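Local coordinates for protein transcriptional regulator, putative (Pseudomonas syringae pv. tomato, PDB 2R5F) that is a putative transcriptional regulator of the SorC family, whose domain modelled here probably binds a sugar ligand to control DNA binding, at residues A48-T53 / R226-A231; I61-S64 / T69-A72; V90-G95 / D192-Y197; A156-G161 / G219-I224; K241-L244 / Y248-V251. All coordinates share one frame; numbering follows the deposited sequence.

Contact 1 (A48-T53 / R226-A231); sequences AHYLET and RVLGLA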
# COMPACT_ATOMS: atom_id res chain seq x y z
N ALA A 48 -7.35 -7.61 4.40
CA ALA A 48 -8.62 -7.33 5.05
C ALA A 48 -8.61 -7.83 6.49
O ALA A 48 -9.01 -7.10 7.40
CB ALA A 48 -9.78 -7.96 4.26
N HIS A 49 -8.15 -9.07 6.67
CA HIS A 49 -8.11 -9.73 7.98
C HIS A 49 -7.14 -9.00 8.92
O HIS A 49 -7.47 -8.77 10.08
CB HIS A 49 -7.70 -11.21 7.84
CG HIS A 49 -8.78 -12.10 7.29
ND1 HIS A 49 -9.56 -11.76 6.21
CD2 HIS A 49 -9.17 -13.35 7.66
CE1 HIS A 49 -10.40 -12.74 5.94
NE2 HIS A 49 -10.19 -13.72 6.81
N TYR A 50 -5.95 -8.67 8.41
CA TYR A 50 -4.94 -7.88 9.13
C TYR A 50 -5.52 -6.60 9.73
O TYR A 50 -5.28 -6.26 10.90
CB TYR A 50 -3.78 -7.53 8.19
CG TYR A 50 -2.71 -6.67 8.84
CD1 TYR A 50 -1.67 -7.25 9.57
CD2 TYR A 50 -2.74 -5.29 8.75
CE1 TYR A 50 -0.70 -6.48 10.20
CE2 TYR A 50 -1.76 -4.49 9.37
CZ TYR A 50 -0.75 -5.10 10.09
OH TYR A 50 0.21 -4.31 10.70
N LEU A 51 -6.28 -5.89 8.91
CA LEU A 51 -6.86 -4.61 9.26
C LEU A 51 -8.00 -4.84 10.25
O LEU A 51 -8.26 -3.99 11.09
CB LEU A 51 -7.38 -3.93 7.99
CG LEU A 51 -6.91 -2.51 7.77
CD1 LEU A 51 -5.56 -2.52 7.15
CD2 LEU A 51 -7.92 -1.71 6.92
N GLU A 52 -8.68 -5.98 10.14
CA GLU A 52 -9.68 -6.41 11.13
C GLU A 52 -9.11 -6.73 12.50
O GLU A 52 -9.81 -6.64 13.49
CB GLU A 52 -10.41 -7.67 10.66
CG GLU A 52 -11.60 -7.44 9.77
CD GLU A 52 -11.80 -8.57 8.77
OE1 GLU A 52 -11.74 -9.76 9.18
OE2 GLU A 52 -12.00 -8.25 7.58
N THR A 53 -7.86 -7.16 12.58
CA THR A 53 -7.31 -7.55 13.86
C THR A 53 -6.19 -6.64 14.37
O THR A 53 -5.85 -6.68 15.55
CB THR A 53 -6.86 -9.04 13.85
OG1 THR A 53 -5.65 -9.20 13.10
CG2 THR A 53 -7.95 -9.94 13.24
N ARG A 226 3.82 3.03 10.70
CA ARG A 226 3.59 1.68 10.19
C ARG A 226 3.17 1.73 8.72
O ARG A 226 2.14 2.30 8.37
CB ARG A 226 2.51 1.03 11.04
CG ARG A 226 2.02 -0.34 10.69
CD ARG A 226 1.56 -0.95 12.00
NE ARG A 226 0.34 -1.75 11.90
CZ ARG A 226 -0.87 -1.36 12.31
NH1 ARG A 226 -1.90 -2.18 12.17
NH2 ARG A 226 -1.05 -0.17 12.85
N VAL A 227 4.00 1.19 7.84
CA VAL A 227 3.68 1.15 6.41
C VAL A 227 3.45 -0.30 6.01
O VAL A 227 4.33 -1.17 6.17
CB VAL A 227 4.77 1.81 5.54
CG1 VAL A 227 4.44 1.72 4.05
CG2 VAL A 227 4.95 3.27 5.96
N LEU A 228 2.23 -0.56 5.53
CA LEU A 228 1.82 -1.87 5.06
C LEU A 228 2.02 -1.90 3.55
O LEU A 228 1.36 -1.13 2.85
CB LEU A 228 0.34 -2.11 5.41
CG LEU A 228 -0.44 -3.40 5.07
CD1 LEU A 228 0.28 -4.64 5.51
CD2 LEU A 228 -1.82 -3.39 5.72
N GLY A 229 2.92 -2.75 3.07
CA GLY A 229 3.01 -3.07 1.64
C GLY A 229 2.22 -4.30 1.20
O GLY A 229 2.34 -5.36 1.81
N LEU A 230 1.44 -4.16 0.11
CA LEU A 230 0.66 -5.25 -0.42
C LEU A 230 1.05 -5.51 -1.88
O LEU A 230 0.64 -4.78 -2.75
CB LEU A 230 -0.87 -4.96 -0.34
CG LEU A 230 -1.57 -4.55 0.97
CD1 LEU A 230 -3.03 -4.28 0.70
CD2 LEU A 230 -1.42 -5.60 2.09
N ALA A 231 1.82 -6.58 -2.14
CA ALA A 231 2.38 -6.82 -3.47
C ALA A 231 2.88 -8.25 -3.64
O ALA A 231 3.52 -8.79 -2.77
CB ALA A 231 3.55 -5.85 -3.70

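Contact 2 (I61-S64 / T69-A72); sequences IGIS and TIRA. With SO4 (sulfate ion), chain B.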
# COMPACT_ATOMS: atom_id res chain seq x y z
N ILE A 61 -5.36 6.55 8.57
CA ILE A 61 -4.96 5.69 7.48
C ILE A 61 -4.73 6.47 6.18
O ILE A 61 -5.52 7.33 5.84
CB ILE A 61 -6.03 4.63 7.22
CG1 ILE A 61 -6.17 3.72 8.45
CG2 ILE A 61 -5.72 3.85 5.90
CD1 ILE A 61 -7.39 2.87 8.43
N GLY A 62 -3.64 6.18 5.48
CA GLY A 62 -3.44 6.73 4.12
C GLY A 62 -3.44 5.52 3.22
O GLY A 62 -2.92 4.49 3.60
N ILE A 63 -4.06 5.61 2.04
CA ILE A 63 -4.00 4.50 1.09
C ILE A 63 -3.58 4.96 -0.31
O ILE A 63 -3.96 6.05 -0.78
CB ILE A 63 -5.31 3.63 0.98
CG1 ILE A 63 -6.47 4.41 0.34
CG2 ILE A 63 -5.70 2.99 2.31
CD1 ILE A 63 -7.57 3.47 -0.30
N SER A 64 -2.80 4.12 -0.97
CA SER A 64 -2.45 4.27 -2.38
C SER A 64 -3.66 3.89 -3.25
O SER A 64 -3.79 2.72 -3.67
CB SER A 64 -1.27 3.35 -2.70
OG SER A 64 -0.73 3.72 -3.96
N THR A 69 -4.48 -4.23 -5.84
CA THR A 69 -4.31 -5.08 -4.67
C THR A 69 -5.05 -4.49 -3.46
O THR A 69 -5.65 -5.21 -2.67
CB THR A 69 -2.80 -5.33 -4.35
OG1 THR A 69 -2.11 -5.67 -5.56
CG2 THR A 69 -2.65 -6.48 -3.39
N ILE A 70 -5.00 -3.18 -3.31
CA ILE A 70 -5.78 -2.47 -2.28
C ILE A 70 -7.27 -2.55 -2.62
O ILE A 70 -8.10 -2.76 -1.73
CB ILE A 70 -5.31 -1.02 -2.10
CG1 ILE A 70 -3.85 -1.00 -1.61
CG2 ILE A 70 -6.27 -0.25 -1.11
CD1 ILE A 70 -3.24 0.41 -1.39
N ARG A 71 -7.61 -2.42 -3.91
CA ARG A 71 -8.99 -2.69 -4.36
C ARG A 71 -9.44 -4.09 -3.95
O ARG A 71 -10.55 -4.26 -3.45
CB ARG A 71 -9.13 -2.51 -5.86
CG ARG A 71 -10.53 -2.12 -6.34
CD ARG A 71 -10.52 -1.80 -7.85
NE ARG A 71 -9.45 -0.85 -8.18
CZ ARG A 71 -8.46 -1.07 -9.05
NH1 ARG A 71 -7.53 -0.14 -9.24
NH2 ARG A 71 -8.40 -2.21 -9.74
N ALA A 72 -8.58 -5.11 -4.15
CA ALA A 72 -8.88 -6.46 -3.66
C ALA A 72 -9.11 -6.49 -2.13
O ALA A 72 -10.03 -7.14 -1.64
CB ALA A 72 -7.80 -7.44 -4.07
S SO4 B . -1.06 -2.91 -7.95
O1 SO4 B . 0.18 -2.99 -8.71
O2 SO4 B . -1.79 -4.16 -7.95
O3 SO4 B . -0.83 -2.52 -6.59
O4 SO4 B . -1.96 -1.97 -8.63

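Contact 3 (V90-G95 / D192-Y197); sequences VQLLGG and DICLRY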
# COMPACT_ATOMS: atom_id res chain seq x y z
N VAL A 90 -7.11 8.83 4.16
CA VAL A 90 -6.59 9.88 3.28
C VAL A 90 -6.14 9.23 1.97
O VAL A 90 -5.45 8.19 1.97
CB VAL A 90 -5.43 10.67 3.97
CG1 VAL A 90 -4.88 11.82 3.08
CG2 VAL A 90 -5.91 11.18 5.33
N GLN A 91 -6.57 9.81 0.86
CA GLN A 91 -6.10 9.40 -0.45
C GLN A 91 -4.66 9.88 -0.61
O GLN A 91 -4.41 11.08 -0.50
CB GLN A 91 -6.97 10.05 -1.51
CG GLN A 91 -6.47 9.80 -2.91
CD GLN A 91 -7.56 10.03 -3.91
OE1 GLN A 91 -8.64 10.48 -3.56
NE2 GLN A 91 -7.28 9.74 -5.17
N LEU A 92 -3.72 8.96 -0.88
CA LEU A 92 -2.29 9.33 -0.90
C LEU A 92 -1.71 9.61 -2.27
O LEU A 92 -0.52 9.92 -2.36
CB LEU A 92 -1.43 8.27 -0.23
CG LEU A 92 -1.57 7.95 1.26
CD1 LEU A 92 -0.60 6.83 1.57
CD2 LEU A 92 -1.33 9.13 2.15
N LEU A 93 -2.51 9.44 -3.32
CA LEU A 93 -2.09 9.68 -4.70
C LEU A 93 -3.32 10.02 -5.53
O LEU A 93 -4.34 9.33 -5.45
CB LEU A 93 -1.39 8.45 -5.32
CG LEU A 93 -1.26 8.37 -6.86
CD1 LEU A 93 -0.62 9.60 -7.46
CD2 LEU A 93 -0.47 7.14 -7.31
N GLY A 94 -3.22 11.08 -6.32
CA GLY A 94 -4.30 11.50 -7.20
C GLY A 94 -3.74 12.08 -8.49
O GLY A 94 -2.68 12.71 -8.48
N GLY A 95 -4.46 11.87 -9.58
CA GLY A 95 -4.07 12.36 -10.90
C GLY A 95 -5.31 12.73 -11.67
O GLY A 95 -6.33 13.09 -11.08
N ASP A 192 7.95 1.74 -8.00
CA ASP A 192 7.36 2.95 -7.42
C ASP A 192 6.42 2.60 -6.29
O ASP A 192 5.79 1.53 -6.28
CB ASP A 192 6.61 3.76 -8.48
CG ASP A 192 5.19 3.23 -8.75
OD1 ASP A 192 5.04 2.30 -9.57
OD2 ASP A 192 4.22 3.74 -8.17
N ILE A 193 6.36 3.51 -5.32
CA ILE A 193 5.29 3.57 -4.35
C ILE A 193 4.67 4.96 -4.55
O ILE A 193 5.38 5.96 -4.59
CB ILE A 193 5.78 3.41 -2.90
CG1 ILE A 193 6.28 1.98 -2.66
CG2 ILE A 193 4.65 3.78 -1.95
CD1 ILE A 193 7.03 1.74 -1.36
N CYS A 194 3.35 4.98 -4.73
CA CYS A 194 2.57 6.22 -4.94
C CYS A 194 3.05 7.08 -6.11
O CYS A 194 2.97 8.29 -6.03
CB CYS A 194 2.51 7.06 -3.66
SG CYS A 194 1.61 6.27 -2.30
N LEU A 195 3.52 6.44 -7.18
CA LEU A 195 4.12 7.13 -8.31
C LEU A 195 5.41 7.84 -7.90
O LEU A 195 5.90 8.71 -8.61
CB LEU A 195 3.12 8.11 -8.95
CG LEU A 195 2.84 7.91 -10.45
CD1 LEU A 195 2.63 6.41 -10.81
CD2 LEU A 195 1.65 8.74 -10.85
N ARG A 196 5.98 7.45 -6.77
CA ARG A 196 7.34 7.89 -6.44
C ARG A 196 8.34 6.76 -6.73
O ARG A 196 8.30 5.72 -6.10
CB ARG A 196 7.40 8.36 -4.98
CG ARG A 196 6.37 9.46 -4.60
CD ARG A 196 6.67 10.75 -5.35
NE ARG A 196 5.79 11.85 -4.95
CZ ARG A 196 6.21 13.04 -4.53
NH1 ARG A 196 7.51 13.32 -4.48
NH2 ARG A 196 5.34 13.96 -4.17
N TYR A 197 9.27 6.99 -7.65
CA TYR A 197 10.16 5.94 -8.14
C TYR A 197 11.44 5.80 -7.32
O TYR A 197 11.94 6.77 -6.77
CB TYR A 197 10.45 6.16 -9.64
CG TYR A 197 9.24 5.84 -10.49
CD1 TYR A 197 8.23 6.78 -10.71
CD2 TYR A 197 9.08 4.58 -11.05
CE1 TYR A 197 7.10 6.47 -11.48
CE2 TYR A 197 7.97 4.27 -11.81
CZ TYR A 197 6.99 5.21 -12.02
OH TYR A 197 5.89 4.85 -12.79

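Contact 4 (A156-G161 / G219-I224); sequences AIVGIG and GKLRSI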
# COMPACT_ATOMS: atom_id res chain seq x y z
N ALA A 156 0.14 3.72 6.69
CA ALA A 156 0.05 3.81 5.22
C ALA A 156 -0.08 2.44 4.62
O ALA A 156 0.71 1.56 4.92
CB ALA A 156 1.24 4.57 4.61
N ILE A 157 -1.09 2.25 3.77
CA ILE A 157 -1.28 1.02 3.04
C ILE A 157 -0.98 1.27 1.56
O ILE A 157 -1.63 2.08 0.91
CB ILE A 157 -2.73 0.48 3.18
CG1 ILE A 157 -3.18 0.53 4.65
CG2 ILE A 157 -2.83 -0.92 2.51
CD1 ILE A 157 -4.58 0.21 4.85
N VAL A 158 0.01 0.58 1.01
CA VAL A 158 0.55 0.91 -0.33
C VAL A 158 0.77 -0.32 -1.19
O VAL A 158 1.16 -1.39 -0.69
CB VAL A 158 1.90 1.74 -0.25
CG1 VAL A 158 1.73 3.07 0.52
CG2 VAL A 158 3.04 0.91 0.35
N GLY A 159 0.50 -0.20 -2.48
CA GLY A 159 0.87 -1.23 -3.41
C GLY A 159 2.27 -0.87 -3.85
O GLY A 159 2.76 0.21 -3.54
N ILE A 160 2.91 -1.76 -4.58
CA ILE A 160 4.26 -1.51 -5.08
C ILE A 160 4.19 -1.80 -6.57
O ILE A 160 3.83 -2.90 -6.97
CB ILE A 160 5.30 -2.39 -4.32
CG1 ILE A 160 5.37 -1.96 -2.84
CG2 ILE A 160 6.71 -2.29 -4.95
CD1 ILE A 160 5.79 -3.06 -1.89
N GLY A 161 4.49 -0.80 -7.41
CA GLY A 161 4.50 -1.01 -8.85
C GLY A 161 5.89 -1.38 -9.38
O GLY A 161 6.91 -0.92 -8.88
N GLY A 219 10.49 9.98 1.38
CA GLY A 219 10.98 10.43 2.68
C GLY A 219 9.90 10.51 3.73
O GLY A 219 10.09 10.03 4.84
N LYS A 220 8.77 11.13 3.39
CA LYS A 220 7.60 11.18 4.29
C LYS A 220 7.12 9.75 4.63
O LYS A 220 6.77 9.46 5.77
CB LYS A 220 6.46 12.01 3.68
CG LYS A 220 6.73 13.50 3.57
CD LYS A 220 5.55 14.27 2.93
CE LYS A 220 5.54 14.16 1.38
NZ LYS A 220 6.74 14.83 0.78
N LEU A 221 7.12 8.88 3.63
CA LEU A 221 6.66 7.50 3.80
C LEU A 221 7.50 6.77 4.82
O LEU A 221 6.98 6.11 5.71
CB LEU A 221 6.68 6.76 2.47
CG LEU A 221 6.12 5.34 2.38
CD1 LEU A 221 4.59 5.34 2.53
CD2 LEU A 221 6.56 4.69 1.08
N ARG A 222 8.81 6.92 4.72
CA ARG A 222 9.75 6.19 5.57
C ARG A 222 9.51 6.45 7.07
O ARG A 222 9.63 5.52 7.87
CB ARG A 222 11.19 6.51 5.15
CG ARG A 222 12.15 5.34 5.30
CD ARG A 222 12.85 5.38 6.65
NE ARG A 222 14.11 4.63 6.64
CZ ARG A 222 14.21 3.34 6.91
NH1 ARG A 222 13.10 2.64 7.19
NH2 ARG A 222 15.39 2.73 6.89
N SER A 223 9.16 7.68 7.44
CA SER A 223 8.90 8.04 8.84
C SER A 223 7.51 7.68 9.41
O SER A 223 7.25 7.94 10.58
CB SER A 223 9.12 9.55 9.02
OG SER A 223 8.17 10.27 8.27
N ILE A 224 6.61 7.12 8.60
CA ILE A 224 5.27 6.77 9.11
C ILE A 224 5.35 5.61 10.12
O ILE A 224 6.07 4.63 9.89
CB ILE A 224 4.25 6.51 7.95
CG1 ILE A 224 3.89 7.84 7.30
CG2 ILE A 224 2.98 5.83 8.46
CD1 ILE A 224 3.08 7.72 6.05

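Contact 5 (K241-L244 / Y248-V251); sequences KGAL and YLDV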
# COMPACT_ATOMS: atom_id res chain seq x y z
N LYS A 241 11.94 -5.81 -3.48
CA LYS A 241 13.25 -5.78 -2.81
C LYS A 241 13.81 -4.36 -2.69
O LYS A 241 14.35 -3.99 -1.63
CB LYS A 241 14.26 -6.69 -3.51
CG LYS A 241 15.70 -6.48 -3.05
CD LYS A 241 16.57 -7.67 -3.40
CE LYS A 241 18.05 -7.21 -3.52
NZ LYS A 241 18.92 -8.40 -3.54
N GLY A 242 13.70 -3.57 -3.77
CA GLY A 242 14.01 -2.14 -3.75
C GLY A 242 13.30 -1.39 -2.62
O GLY A 242 13.95 -0.65 -1.84
N ALA A 243 11.98 -1.59 -2.52
CA ALA A 243 11.16 -0.98 -1.45
C ALA A 243 11.62 -1.46 -0.06
O ALA A 243 11.76 -0.63 0.84
CB ALA A 243 9.67 -1.26 -1.66
N LEU A 244 11.88 -2.77 0.09
CA LEU A 244 12.45 -3.36 1.31
C LEU A 244 13.81 -2.80 1.67
O LEU A 244 14.08 -2.49 2.86
CB LEU A 244 12.57 -4.87 1.15
CG LEU A 244 11.27 -5.69 1.15
CD1 LEU A 244 11.58 -7.13 0.84
CD2 LEU A 244 10.57 -5.55 2.47
N TYR A 248 11.08 1.23 3.30
CA TYR A 248 9.78 1.88 3.22
C TYR A 248 8.68 1.10 3.93
O TYR A 248 7.74 1.68 4.43
CB TYR A 248 9.38 2.24 1.78
CG TYR A 248 10.40 3.13 1.09
CD1 TYR A 248 10.64 4.44 1.53
CD2 TYR A 248 11.17 2.64 0.04
CE1 TYR A 248 11.59 5.24 0.90
CE2 TYR A 248 12.12 3.42 -0.58
CZ TYR A 248 12.32 4.72 -0.15
OH TYR A 248 13.28 5.46 -0.80
N LEU A 249 8.85 -0.21 4.03
CA LEU A 249 7.82 -1.07 4.57
C LEU A 249 8.12 -1.55 5.98
O LEU A 249 9.27 -1.82 6.34
CB LEU A 249 7.66 -2.30 3.65
CG LEU A 249 7.43 -2.00 2.17
CD1 LEU A 249 7.33 -3.30 1.41
CD2 LEU A 249 6.14 -1.10 2.00
N ASP A 250 7.06 -1.64 6.77
CA ASP A 250 7.09 -2.25 8.09
C ASP A 250 6.38 -3.61 8.12
O ASP A 250 6.73 -4.48 8.91
CB ASP A 250 6.44 -1.28 9.08
CG ASP A 250 7.21 0.03 9.17
OD1 ASP A 250 8.33 -0.00 9.73
OD2 ASP A 250 6.72 1.07 8.65
N VAL A 251 5.38 -3.78 7.26
CA VAL A 251 4.68 -5.04 7.06
C VAL A 251 4.58 -5.27 5.57
O VAL A 251 4.24 -4.36 4.79
CB VAL A 251 3.25 -5.01 7.70
CG1 VAL A 251 2.54 -6.41 7.60
CG2 VAL A 251 3.30 -4.51 9.17

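Contact 1 (A48-T53 / R226-A231)
Tyr50 reaches from helix 36-54 to Arg226 and Leu228 on strand 226-230, and the helix runs nearly antiparallel to the strand, as helices do over the parallel sheet of a Rossmann-like alpha/beta fold. From CB outward, the tyrosine meets one partner after another. Its CB aims at the strand, and CG sits anti to the backbone N (chi1 178°), which stretches the ring away from the helix and across the gap. CD2 then lies against CD2 of Leu228 at 3.7 Å, the tyrosine and leucine overlapping side by side as they head opposite ways. One atom further, CE2 of Tyr50 is 3.6 Å from NH1 of Arg226 and still grazes the same leucine methyl. The ring and guanidinium planes are 51° apart, an oblique meeting rather than a stack. At the tip, the hydroxyl takes a nearly straight bond from the arginine: NE of Arg226 to OH of Tyr50 is 2.8 Å, with an N-H...O angle of 169°, and the oxygen sits almost in the guanidinium plane. NH1 adds a weak second bond and also a weak one to Ser54 O, while NH2 faces Asp59 in a long, weak ion pair. Several weak grips added to one good one should limit rotation of the guanidinium. Val251, Gln24 and Ile26 also touch Tyr50, and the arginine N-H groups satisfy the hydroxyl of this buried residue. Leu51, the next residue along the helix, touches the same leucine from another direction, its CD1 coming to 4.1 Å from CD2 of Leu228.

Contact 2 (I61-S64 / T69-A72)
Ile70 points from helix 68-75 toward the end of strand 60-63 and divides its two branches between Ile63 and Ser64. With chi1 at -63° CG1 lies beside the backbone N and CG2 takes the anti place, where it meets CD1 of Ile63 at 4.0 Å, the two isoleucines askew. The longer branch goes the other way: CD1 of Ile70 comes to 3.3 Å from the carbonyl O of Ser64 and 3.8 Å from its CB, a close fit against the backbone where the chain leaves the strand. Ile63 brings its CD1 across because CG1 stands between the backbone N and carbonyl carbon (chi1 68°). Ile157 of the neighbouring strand touches both isoleucines, so the apolar join continues into the sheet. Thr69, one residue earlier, serves a different partner. Its OG1 gives a 2.8 Å hydrogen bond to O2 of a sulfate, and its backbone N adds a weak one to the same oxygen. Ser67 OG, Ser68 N and Lys236 NZ also hold this ion, which probably came from the crystallisation liquor. A strand, a short loop and a helix whose first turn grips an anion make the beta-loop-alpha unit of Rossmann-like folds, consistent with a pocket for a phosphorylated sugar.

Contact 3 (V90-G95 / D192-Y197)
Leu93 lays its side chain against the turn formed by Cys194 and Leu195. With chi1 at 163° its CG is roughly anti to the backbone N, and chi2 swings its methyl over the next peptide, CD2 of Leu93 lying 3.7 Å from C of Cys194. The same methyl lies 4.1 Å from CB of Leu195, and the two leucines cross at about a right angle. Leu195 has an unusual first torsion, -124°, well off a staggered position; its CD2 is turned to CD1 of Leu93. On the other flank, CB of Leu92 meets SG of Cys194 at 4.2 Å, the sulfur lying beside its own backbone N. The partner here is a beta hairpin with a two-residue loop, strands 191-193 and 196-198, the first of them pairing antiparallel with strand 155-162. Cys194 and Leu195 form the corner of its type I' turn from Ile193 to Arg196, both with positive phi. Two backbone bonds between Ile193 and Arg196 close it, the shorter being Arg196 N to Ile193 O at 2.7 Å. Asp192 reinforces the corner as an Asx motif, its OD2 receiving Leu195 N at 3.0 Å on the anti side of the carboxylate and somewhat out of its plane. The facing chain is irregular too: strand 88-94 is interrupted at Leu92, and Gln91 spans the break. NE2 of Gln91 donates to Leu93 O at 3.0 Å with an angle of 155°, the acceptor oxygen close to the Gln91 amide plane, while OE1 accepts from Leu122 N, which fixes which way round the amide sits.

Contact 4 (A156-G161 / G219-I224)
Apolar contact does all the joining between Ala156 and Val158 on strand 155-162 and Leu221 in helix 218-222 and Ile224 just beyond it. CB of Ala156 is the hub: CD1 of Leu221 lies 4.0 Å from it and CD1 of Ile224 3.9 Å, so one methyl takes two tips. Leu221 gets there by an extended start, CG anti to the backbone N (chi1 -174°), which carries CD1 inward although its CB points neither toward nor away from the strand. The same CD1 then rests 4.2 Å from CG1 of Val158, bridging alternate strand residues. Ile224 adds its other branch, with CG2 at 4.0 Å from the backbone N of Ala156. No polar bond joins the two segments; those within 219-224 shape the end of its helix. Ile224 N donates to Leu221 O at 3.1 Å, and Ser223 OG donates to Lys220 O at 3.0 Å. Ile193 and Val227 also touch Leu221, and the backbone of Ala156 and Val158 is bonded to strand 226-230. This is a helix end lying over an alpha/beta sheet; with only methyl groups and a methyl-to-backbone touch at the interface, its hold rests on shape and burial rather than directional bonds.

Contact 5 (K241-L244 / Y248-V251)
After the helix the chain comes back so that Tyr248 N donates to Ala243 O, five residues earlier, at 3.2 Å, closing the C-terminal end of helix 237-245. The bond is nearly straight (169° at the hydrogen) and meets the oxygen close to head-on. This is the helix-to-strand connection of a Rossmann-like alpha/beta fold, with the loop leading into strand 251-255. CG of Tyr248 lies beside the backbone N (chi1 -57°), placing its CD2 3.4 Å from Ala243 O, in an oblique approach, while Ala243 CA lies at the ring edge and in its plane. The far end is tied down too, since Tyr248 OH bonds to Gly202 O. Leu249 faces the helix and supplies the apolar half of the contact. Its CD1 sits 4.4 Å from CB of Ala243 and also meets Leu244, whose CB points away from the loop while its CD2 branch comes within touch. Val158, Ile160 and Val227 touch Leu249 from the sheet, so this leucine wedges between helix and strands. The tighter of its two helix contacts is CD2 of Leu244 against CD1 of Leu249, at 4.1 Å.

How the contacts relate
Contacts 1 to 4 all reach one mixed sheet, and contact 5 leads into it through strand 251-255. Strands 88-94, 60-63, 155-162, 226-230 and 251-255 lie side by side in that order, all parallel, which makes the Rossmann-like core. Contact 1 spans most of the chain and encloses contacts 2, 3 and 4 in sequence; contacts 3 and 4 interleave, and contact 5 follows. Centres range from about 8 Å apart (4 and 5) to about 17 Å (1 and 3). Ile193 touches both contact 4 and contact 5, while Leu230 meets Ile70 of contact 2. The helices and hairpin thus pack on a common sheet, with the sulfate held at the start of helix 68-75.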